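Local coordinates for Ketoacyl_synth_N domain-containing protein (Photorhabdus luminescens subsp. laumondii, PDB 6SMO) that probably takes part in polyketide or lipid assembly as a ketoacyl-synthase-like subunit, and binds a dodecanal carrying five further oxo groups, at residues Ser44-Leu49 and His188-Leu193. Sequence-based numbering, arbitrary orientation.
Sequences SIIRTL and HLSSPL
Ile46 reaches from the short strand 46-47 onto the backbone bend at Leu189 and Ser190, and its CG2 methyl does most of the touching. That methyl lies 3.8 Å from Leu189 CB, the two side chains crossing at about a right angle. It also rests on the peptide that follows, with Ile46 CG2 3.7 Å from Leu189 O, a plain van der Waals approach. The rotamer explains which branch arrives: with chi1 at -47°, CG1 sits beside the backbone N of Ile46, leaving CG2 anti to that nitrogen and directed at Leu189. Ser190 takes the other part of the contact: its OG faces two methyls, 3.5 Å from Thr48 CG2 and 4.0 Å from Ile46 CG2. Both are van der Waals contacts of a methyl group with the hydroxyl oxygen; the polar partner of the hydroxyl is Glu220 on strand 218-229, which hydrogen-bonds Ser190 OG through OE2 and bonds weakly to Leu189 N. Thr48 offers its methyl from the more exposed end of the contact. The same strand 218-229 holds the other segment, because Ile45 and Arg47 both make backbone hydrogen bonds with Phe218. Beyond the bend, Leu198 of helix 192-204 packs against both Ile46 and Leu189. The patch is small, 160 Å² summed over both sides, and wholly van der Waals in character. It joins a short strand paired parallel to strand 218-229 to the turn between strand 180-187 and helix 192-204, a strand-to-helix connection in the N-terminal ketoacyl synthase domain of the thiolase-like fold.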
loop_
_atom_site.group_PDB
_atom_site.type_symbol
_atom_site.label_atom_id
_atom_site.label_comp_id
_atom_site.label_asym_id
_atom_site.label_seq_id
_atom_site.Cartn_x
_atom_site.Cartn_y
_atom_site.Cartn_z
ATOM N N SER C 44 -23.479 -18.822 2.207
ATOM C CA SER C 44 -22.182 -18.777 2.936
ATOM C C SER C 44 -22.265 -17.773 4.093
ATOM O O SER C 44 -23.001 -16.775 3.956
ATOM C CB SER C 44 -21.048 -18.434 2.002
ATOM O OG SER C 44 -21.008 -19.329 0.900
ATOM N N ILE C 45 -21.527 -18.027 5.181
ATOM C CA ILE C 45 -21.510 -17.186 6.418
ATOM C C ILE C 45 -20.075 -16.724 6.702
ATOM O O ILE C 45 -19.130 -17.396 6.243
ATOM C CB ILE C 45 -22.109 -17.944 7.621
ATOM C CG1 ILE C 45 -21.456 -19.314 7.829
ATOM C CG2 ILE C 45 -23.620 -18.056 7.484
ATOM C CD1 ILE C 45 -21.649 -19.885 9.216
ATOM N N ILE C 46 -19.936 -15.615 7.436
ATOM C CA ILE C 46 -18.638 -15.071 7.939
ATOM C C ILE C 46 -18.417 -15.613 9.355
ATOM O O ILE C 46 -19.185 -15.226 10.258
ATOM C CB ILE C 46 -18.629 -13.526 7.916
ATOM C CG1 ILE C 46 -19.131 -12.954 6.586
ATOM C CG2 ILE C 46 -17.249 -12.989 8.272
ATOM C CD1 ILE C 46 -18.406 -13.473 5.365
ATOM N N ARG C 47 -17.412 -16.476 9.535
ATOM C CA ARG C 47 -17.049 -17.078 10.846
ATOM C C ARG C 47 -16.174 -16.093 11.629
ATOM O O ARG C 47 -15.069 -15.772 11.145
ATOM C CB ARG C 47 -16.324 -18.412 10.648
ATOM C CG ARG C 47 -17.202 -19.522 10.092
ATOM C CD ARG C 47 -16.418 -20.802 9.874
ATOM N NE ARG C 47 -15.942 -21.375 11.126
ATOM C CZ ARG C 47 -15.095 -22.396 11.228
ATOM N NH1 ARG C 47 -14.732 -22.833 12.422
ATOM N NH2 ARG C 47 -14.609 -22.980 10.144
ATOM N N THR C 48 -16.658 -15.636 12.788
ATOM C CA THR C 48 -15.945 -14.716 13.715
ATOM C C THR C 48 -14.980 -15.526 14.589
ATOM O O THR C 48 -15.085 -16.769 14.585
ATOM C CB THR C 48 -16.935 -13.923 14.578
ATOM O OG1 THR C 48 -17.747 -14.851 15.297
ATOM C CG2 THR C 48 -17.814 -13.000 13.764
ATOM N N LEU C 49 -14.081 -14.843 15.305
ATOM C CA LEU C 49 -13.164 -15.457 16.304
ATOM C C LEU C 49 -13.955 -15.752 17.585
ATOM O O LEU C 49 -14.871 -14.968 17.905
ATOM C CB LEU C 49 -11.998 -14.508 16.593
ATOM C CG LEU C 49 -11.122 -14.132 15.398
ATOM C CD1 LEU C 49 -10.063 -13.125 15.815
ATOM C CD2 LEU C 49 -10.469 -15.358 14.778
ATOM N N HIS C 188 -10.436 -8.588 8.151
ATOM C CA HIS C 188 -11.663 -8.409 8.973
ATOM C C HIS C 188 -12.867 -8.278 8.032
ATOM O O HIS C 188 -12.931 -7.269 7.299
ATOM C CB HIS C 188 -11.520 -7.197 9.902
ATOM C CG HIS C 188 -12.715 -6.969 10.768
ATOM N ND1 HIS C 188 -12.930 -7.682 11.932
ATOM C CD2 HIS C 188 -13.757 -6.119 10.645
ATOM C CE1 HIS C 188 -14.054 -7.278 12.490
ATOM N NE2 HIS C 188 -14.580 -6.320 11.720
ATOM N N LEU C 189 -13.776 -9.259 8.054
ATOM C CA LEU C 189 -14.907 -9.386 7.093
ATOM C C LEU C 189 -16.255 -9.250 7.817
ATOM O O LEU C 189 -17.291 -9.456 7.153
ATOM C CB LEU C 189 -14.810 -10.748 6.395
ATOM C CG LEU C 189 -13.457 -11.091 5.770
ATOM C CD1 LEU C 189 -13.453 -12.520 5.252
ATOM C CD2 LEU C 189 -13.103 -10.121 4.654
ATOM N N SER C 190 -16.251 -8.907 9.111
ATOM C CA SER C 190 -17.453 -8.913 9.990
ATOM C C SER C 190 -18.181 -7.561 9.955
ATOM O O SER C 190 -19.274 -7.478 10.551
ATOM C CB SER C 190 -17.089 -9.296 11.402
ATOM O OG SER C 190 -16.661 -10.648 11.460
ATOM N N SER C 191 -17.615 -6.546 9.289
ATOM C CA SER C 191 -18.217 -5.191 9.154
ATOM C C SER C 191 -19.412 -5.258 8.204
ATOM O O SER C 191 -19.315 -5.856 7.134
ATOM C CB SER C 191 -17.200 -4.170 8.707
ATOM O OG SER C 191 -16.730 -4.448 7.398
ATOM N N PRO C 192 -20.568 -4.652 8.567
ATOM C CA PRO C 192 -21.812 -4.797 7.804
ATOM C C PRO C 192 -21.716 -4.688 6.271
ATOM O O PRO C 192 -22.435 -5.414 5.607
ATOM C CB PRO C 192 -22.667 -3.638 8.338
ATOM C CG PRO C 192 -22.231 -3.493 9.777
ATOM C CD PRO C 192 -20.749 -3.810 9.763
ATOM N N LEU C 193 -20.861 -3.800 5.749
ATOM C CA LEU C 193 -20.749 -3.519 4.290
ATOM C C LEU C 193 -20.194 -4.753 3.568
ATOM O O LEU C 193 -20.855 -5.221 2.618
ATOM C CB LEU C 193 -19.858 -2.294 4.055
ATOM C CG LEU C 193 -19.570 -1.952 2.591
ATOM C CD1 LEU C 193 -20.857 -1.812 1.787
ATOM C CD2 LEU C 193 -18.738 -0.684 2.482
#